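Local coordinates for protein CurF (Lyngbya majuscula, PDB 2Q35) that probably decarboxylates an acyl intermediate during polyketide chain beta-branching, as the crotonase-family ECH2 domain of CurF, at residues V122-F127 / G158-G163; E144-E149 / R169-P174. The protein carries 1 engineered substitution. All blocks are in the same frame, centred on the assembly; numbering follows the deposited sequence.

Contact 1: V122-F127 / G158-G163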
loop_
_atom_site.group_PDB
_atom_site.type_symbol
_atom_site.label_atom_id
_atom_site.label_comp_id
_atom_site.label_asym_id
_atom_site.label_seq_id
_atom_site.Cartn_x
_atom_site.Cartn_y
_atom_site.Cartn_z
ATOM N N VAL A 122 -14.796 -12.370 14.378
ATOM C CA VAL A 122 -15.288 -12.070 13.062
ATOM C C VAL A 122 -15.303 -10.549 12.866
ATOM O O VAL A 122 -15.597 -9.822 13.805
ATOM C CB VAL A 122 -16.688 -12.770 12.887
ATOM C CG1 VAL A 122 -17.674 -11.966 12.146
ATOM C CG2 VAL A 122 -16.464 -14.174 12.286
ATOM N N TYR A 123 -14.959 -10.124 11.653
ATOM C CA TYR A 123 -14.872 -8.683 11.285
ATOM C C TYR A 123 -15.596 -8.452 9.963
ATOM O O TYR A 123 -15.451 -9.220 9.021
ATOM C CB TYR A 123 -13.387 -8.261 11.194
ATOM C CG TYR A 123 -12.682 -8.531 12.504
ATOM C CD1 TYR A 123 -12.779 -7.642 13.565
ATOM C CD2 TYR A 123 -12.025 -9.753 12.718
ATOM C CE1 TYR A 123 -12.188 -7.906 14.797
ATOM C CE2 TYR A 123 -11.444 -10.028 13.936
ATOM C CZ TYR A 123 -11.534 -9.123 14.969
ATOM O OH TYR A 123 -10.982 -9.377 16.199
ATOM N N ALA A 124 -16.365 -7.359 9.859
ATOM C CA ALA A 124 -17.123 -7.143 8.625
ATOM C C ALA A 124 -17.400 -5.650 8.443
ATOM O O ALA A 124 -17.654 -4.965 9.426
ATOM C CB ALA A 124 -18.451 -7.869 8.658
ATOM N N THR A 125 -17.351 -5.186 7.192
ATOM C CA THR A 125 -17.967 -3.901 6.812
ATOM C C THR A 125 -19.252 -4.393 6.156
ATOM O O THR A 125 -19.265 -4.711 4.958
ATOM C CB THR A 125 -17.123 -3.113 5.780
ATOM O OG1 THR A 125 -16.705 -3.970 4.712
ATOM C CG2 THR A 125 -15.872 -2.482 6.403
ATOM N N ASN A 126 -20.304 -4.529 6.965
ATOM C CA ASN A 126 -21.517 -5.270 6.579
ATOM C C ASN A 126 -22.600 -4.437 5.877
ATOM O O ASN A 126 -23.674 -4.935 5.569
ATOM C CB ASN A 126 -22.115 -6.011 7.781
ATOM C CG ASN A 126 -22.372 -5.102 8.941
ATOM O OD1 ASN A 126 -22.287 -3.872 8.813
ATOM N ND2 ASN A 126 -22.701 -5.686 10.099
ATOM N N PHE A 127 -22.302 -3.172 5.595
ATOM C CA PHE A 127 -23.274 -2.324 4.930
ATOM C C PHE A 127 -23.897 -2.999 3.710
ATOM O O PHE A 127 -25.119 -3.073 3.588
ATOM C CB PHE A 127 -22.608 -1.003 4.541
ATOM C CG PHE A 127 -21.742 -0.420 5.627
ATOM C CD1 PHE A 127 -22.316 0.287 6.693
ATOM C CD2 PHE A 127 -20.357 -0.565 5.586
ATOM C CE1 PHE A 127 -21.515 0.853 7.698
ATOM C CE2 PHE A 127 -19.560 -0.012 6.584
ATOM C CZ PHE A 127 -20.154 0.701 7.650
ATOM N N GLY A 158 -19.673 -7.431 1.957
ATOM C CA GLY A 158 -20.270 -7.233 3.278
ATOM C C GLY A 158 -20.144 -8.433 4.222
ATOM O O GLY A 158 -20.748 -8.428 5.294
ATOM N N GLU A 159 -19.359 -9.435 3.832
ATOM C CA GLU A 159 -19.261 -10.707 4.563
ATOM C C GLU A 159 -18.462 -10.620 5.856
ATOM O O GLU A 159 -17.677 -9.685 6.060
ATOM C CB GLU A 159 -18.621 -11.815 3.685
ATOM C CG GLU A 159 -19.538 -12.453 2.696
ATOM C CD GLU A 159 -19.045 -13.817 2.202
ATOM O OE1 GLU A 159 -17.876 -14.189 2.466
ATOM O OE2 GLU A 159 -19.844 -14.515 1.549
ATOM N N ASN A 160 -18.633 -11.655 6.693
ATOM C CA ASN A 160 -17.875 -11.799 7.933
ATOM C C ASN A 160 -16.585 -12.554 7.661
ATOM O O ASN A 160 -16.608 -13.625 7.066
ATOM C CB ASN A 160 -18.692 -12.588 8.978
ATOM C CG ASN A 160 -19.930 -11.842 9.436
ATOM O OD1 ASN A 160 -19.980 -10.618 9.394
ATOM N ND2 ASN A 160 -20.934 -12.578 9.871
ATOM N N TYR A 161 -15.468 -11.963 8.073
ATOM C CA TYR A 161 -14.147 -12.552 7.947
ATOM C C TYR A 161 -13.579 -12.856 9.329
ATOM O O TYR A 161 -13.486 -11.980 10.172
ATOM C CB TYR A 161 -13.195 -11.593 7.231
ATOM C CG TYR A 161 -13.562 -11.345 5.792
ATOM C CD1 TYR A 161 -12.850 -11.951 4.763
ATOM C CD2 TYR A 161 -14.632 -10.502 5.454
ATOM C CE1 TYR A 161 -13.194 -11.720 3.414
ATOM C CE2 TYR A 161 -14.978 -10.267 4.125
ATOM C CZ TYR A 161 -14.253 -10.877 3.114
ATOM O OH TYR A 161 -14.616 -10.648 1.808
ATOM N N ARG A 162 -13.185 -14.097 9.588
ATOM C CA ARG A 162 -12.438 -14.323 10.833
ATOM C C ARG A 162 -11.042 -13.663 10.760
ATOM O O ARG A 162 -10.449 -13.557 9.688
ATOM C CB ARG A 162 -12.291 -15.831 11.146
ATOM C CG ARG A 162 -13.544 -16.496 11.733
ATOM C CD ARG A 162 -13.359 -17.994 12.068
ATOM N NE ARG A 162 -12.082 -18.492 11.568
ATOM C CZ ARG A 162 -11.903 -19.076 10.386
ATOM N NH1 ARG A 162 -12.929 -19.271 9.557
ATOM N NH2 ARG A 162 -10.686 -19.470 10.043
ATOM N N GLY A 163 -10.500 -13.276 11.915
ATOM C CA GLY A 163 -9.140 -12.732 11.995
ATOM C C GLY A 163 -8.142 -13.614 11.268
ATOM O O GLY A 163 -7.308 -13.137 10.497
HETATM O O HOH W 1 -16.991 -7.102 5.145
HETATM O O HOH W 2 -22.328 -8.837 9.987
#

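Contact 2: E144-E149 / R169-P174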
loop_
_atom_site.group_PDB
_atom_site.type_symbol
_atom_site.label_atom_id
_atom_site.label_comp_id
_atom_site.label_asym_id
_atom_site.label_seq_id
_atom_site.Cartn_x
_atom_site.Cartn_y
_atom_site.Cartn_z
ATOM N N GLU A 144 -6.653 2.849 3.157
ATOM C CA GLU A 144 -5.421 3.308 3.788
ATOM C C GLU A 144 -4.829 2.239 4.691
ATOM O O GLU A 144 -3.628 1.994 4.643
ATOM C CB GLU A 144 -5.637 4.627 4.550
ATOM C CG GLU A 144 -4.436 5.090 5.395
ATOM C CD GLU A 144 -3.312 5.727 4.573
ATOM O OE1 GLU A 144 -3.427 5.826 3.325
ATOM O OE2 GLU A 144 -2.295 6.131 5.195
ATOM N N LYS A 145 -5.670 1.568 5.459
ATOM C CA LYS A 145 -5.162 0.743 6.550
ATOM C C LYS A 145 -5.126 -0.752 6.308
ATOM O O LYS A 145 -4.213 -1.421 6.810
ATOM C CB LYS A 145 -5.887 1.067 7.835
ATOM C CG LYS A 145 -5.855 2.560 8.117
ATOM C CD LYS A 145 -5.940 2.809 9.574
ATOM C CE LYS A 145 -5.924 4.304 9.841
ATOM N NZ LYS A 145 -5.847 4.494 11.307
ATOM N N LEU A 146 -6.088 -1.278 5.549
ATOM C CA LEU A 146 -6.075 -2.720 5.219
ATOM C C LEU A 146 -5.463 -3.004 3.853
ATOM O O LEU A 146 -5.144 -4.154 3.544
ATOM C CB LEU A 146 -7.482 -3.322 5.267
ATOM C CG LEU A 146 -8.333 -3.122 6.514
ATOM C CD1 LEU A 146 -9.636 -3.904 6.388
ATOM C CD2 LEU A 146 -7.578 -3.511 7.791
ATOM N N GLY A 147 -5.319 -1.966 3.035
ATOM C CA GLY A 147 -4.871 -2.104 1.648
ATOM C C GLY A 147 -6.051 -2.125 0.696
ATOM O O GLY A 147 -7.125 -2.589 1.063
ATOM N N SER A 148 -5.856 -1.623 -0.526
ATOM C CA SER A 148 -6.976 -1.452 -1.466
ATOM C C SER A 148 -7.746 -2.743 -1.801
ATOM O O SER A 148 -8.969 -2.696 -1.992
ATOM C CB SER A 148 -6.532 -0.701 -2.743
ATOM O OG SER A 148 -5.497 -1.392 -3.435
ATOM N N GLU A 149 -7.061 -3.888 -1.832
ATOM C CA GLU A 149 -7.717 -5.148 -2.217
ATOM C C GLU A 149 -8.576 -5.833 -1.170
ATOM O O GLU A 149 -9.685 -6.267 -1.486
ATOM C CB GLU A 149 -6.721 -6.145 -2.784
ATOM C CG GLU A 149 -6.805 -6.228 -4.276
ATOM C CD GLU A 149 -6.268 -4.986 -4.964
ATOM O OE1 GLU A 149 -5.017 -4.881 -5.041
ATOM O OE2 GLU A 149 -7.094 -4.157 -5.447
ATOM N N ARG A 169 -4.675 -13.650 4.415
ATOM C CA ARG A 169 -4.847 -12.739 3.301
ATOM C C ARG A 169 -3.794 -11.626 3.297
ATOM O O ARG A 169 -3.718 -10.835 2.359
ATOM C CB ARG A 169 -6.219 -12.104 3.461
ATOM C CG ARG A 169 -6.918 -11.779 2.219
ATOM C CD ARG A 169 -7.493 -13.025 1.563
ATOM N NE ARG A 169 -7.991 -12.605 0.270
ATOM C CZ ARG A 169 -9.270 -12.461 -0.048
ATOM N NH1 ARG A 169 -10.236 -12.777 0.812
ATOM N NH2 ARG A 169 -9.573 -12.037 -1.263
ATOM N N GLY A 170 -2.981 -11.562 4.342
ATOM C CA GLY A 170 -1.889 -10.593 4.400
ATOM C C GLY A 170 -2.283 -9.235 4.948
ATOM O O GLY A 170 -1.644 -8.232 4.647
ATOM N N ILE A 171 -3.323 -9.193 5.771
ATOM C CA ILE A 171 -3.715 -7.926 6.414
ATOM C C ILE A 171 -2.484 -7.307 7.116
ATOM O O ILE A 171 -1.688 -8.014 7.733
ATOM C CB ILE A 171 -4.915 -8.151 7.367
ATOM C CG1 ILE A 171 -5.568 -6.822 7.771
ATOM C CG2 ILE A 171 -4.512 -8.975 8.589
ATOM C CD1 ILE A 171 -6.826 -7.010 8.631
ATOM N N PRO A 172 -2.279 -5.994 6.973
ATOM C CA PRO A 172 -1.102 -5.391 7.600
ATOM C C PRO A 172 -1.306 -4.973 9.052
ATOM O O PRO A 172 -0.945 -3.850 9.413
ATOM C CB PRO A 172 -0.842 -4.160 6.734
ATOM C CG PRO A 172 -2.168 -3.815 6.122
ATOM C CD PRO A 172 -3.065 -5.023 6.184
ATOM N N PHE A 173 -1.920 -5.828 9.859
ATOM C CA PHE A 173 -2.021 -5.592 11.303
ATOM C C PHE A 173 -1.758 -6.907 12.000
ATOM O O PHE A 173 -1.943 -7.956 11.386
ATOM C CB PHE A 173 -3.420 -5.127 11.698
ATOM C CG PHE A 173 -3.720 -3.702 11.322
ATOM C CD1 PHE A 173 -3.118 -2.661 12.006
ATOM C CD2 PHE A 173 -4.615 -3.415 10.311
ATOM C CE1 PHE A 173 -3.397 -1.339 11.693
ATOM C CE2 PHE A 173 -4.910 -2.090 9.986
ATOM C CZ PHE A 173 -4.303 -1.057 10.688
ATOM N N PRO A 174 -1.341 -6.869 13.282
ATOM C CA PRO A 174 -1.162 -8.159 13.979
ATOM C C PRO A 174 -2.496 -8.831 14.258
ATOM O O PRO A 174 -3.495 -8.168 14.573
ATOM C CB PRO A 174 -0.478 -7.797 15.297
ATOM C CG PRO A 174 -0.443 -6.313 15.373
ATOM C CD PRO A 174 -0.996 -5.704 14.123
#

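Contact 1: V122-F127 / G158-G163
V122 and Y123 pair antiparallel with R162 and Y161: Y123 N donates to Y161 O at 2.8 Å and Y161 N returns to Y123 O at 2.9 Å, the second bond the straighter (168° at the hydrogen against 148°). Beyond this pair the chains stay close without direct backbone bonds. Water 1 takes the N-H of T125 and donates to E159 O, while G158 CA directs a C-H at T125 O, 3.2 Å away. V122 and R162 share one face of the sheet, where V122 CG2 meets R162 CG at 3.8 Å and V122 CG1 lies 3.4 Å from N160 CB. N160 OD1 rests 3.2 Å from A124 CB and accepts from water 2, which N126 ND2 also reaches. The other face carries both tyrosines. With CG anti to its carbonyl carbon (chi1 -57°), Y123 sets its ring edge-to-face with F117 and with G163 N at the edge, 3.9 Å from CE2; its hydroxyl bonds M97 O and S118 N, and that of Y161 bonds E153. An alanine at Y123 would probably leave M97 O and S118 N without that partner and open a gap beside F117 and G163. Strand 100-102, parallel to 122-124, completes this small crotonase-fold sheet: two backbone hydrogen bonds join 122-124 to 161-162, waters bridge the loops beyond, and buried tyrosines with satisfied hydroxyls tie it to the surrounding core.

Contact 2: E144-E149 / R169-P174
I171, just after the Schellman motif at G170 that ends helix 163-168, lays its side chain alongside that of L146, both pointing the same way. Its CG1 is anti to the backbone N (chi1 -166°), and CD1 beyond it reaches L146 CD2 at 3.7 Å; F117 and L150 also touch I171. P172 follows as the centre of an inverse gamma turn, with only a weak bond from F173 N to I171 O (3.1 Å) across it. Its ring presents two carbons to the end of helix 138-146: CG comes within 3.2 Å of K145 O, and CD lies 3.5 Å from L146 O. F173 then places its ring against the same helix end. K145 O approaches CE2 of F173 obliquely at 3.3 Å, and K145 CB is 3.9 Å from F173 CZ, while the lysine chain runs on to hydrogen-bond L110 O through NZ. L146 crosses the phenylalanine at about a right angle, its CD2 lying in the ring plane at the edge, 3.7 Å from F173 CE2. V115 and L110 pack on F173 too, and E149 of the third subunit lies against K145, P172 and F173. The two segments share no direct hydrogen bond, so close to the trimer interface the loop before strand 175-176 is placed by the fit of its carbons against L146, K145 CB and two helix-terminal carbonyls.

How the contacts relate
The contacts lie about 14 Å apart between centres and are interleaved along the chain, helix 148-157 running from contact 2 into the strand of contact 1, and helix 163-168 leading back. They meet where Y161 of contact 1 packs on R169, which forms a salt bridge with E153, the residue that also bonds the Y161 hydroxyl. Contact 1 is partly buried: backbone hydrogen bonds join its strands and waters bridge the loops beyond them, with two tyrosines inside and N160 and R162 exposed. Contact 2 is a buried, largely apolar fit between a helix end and a loop. Its neighbours include two other subunits, whereas at contact 1 E159 makes a long, weak ion pair with K191 of the second subunit.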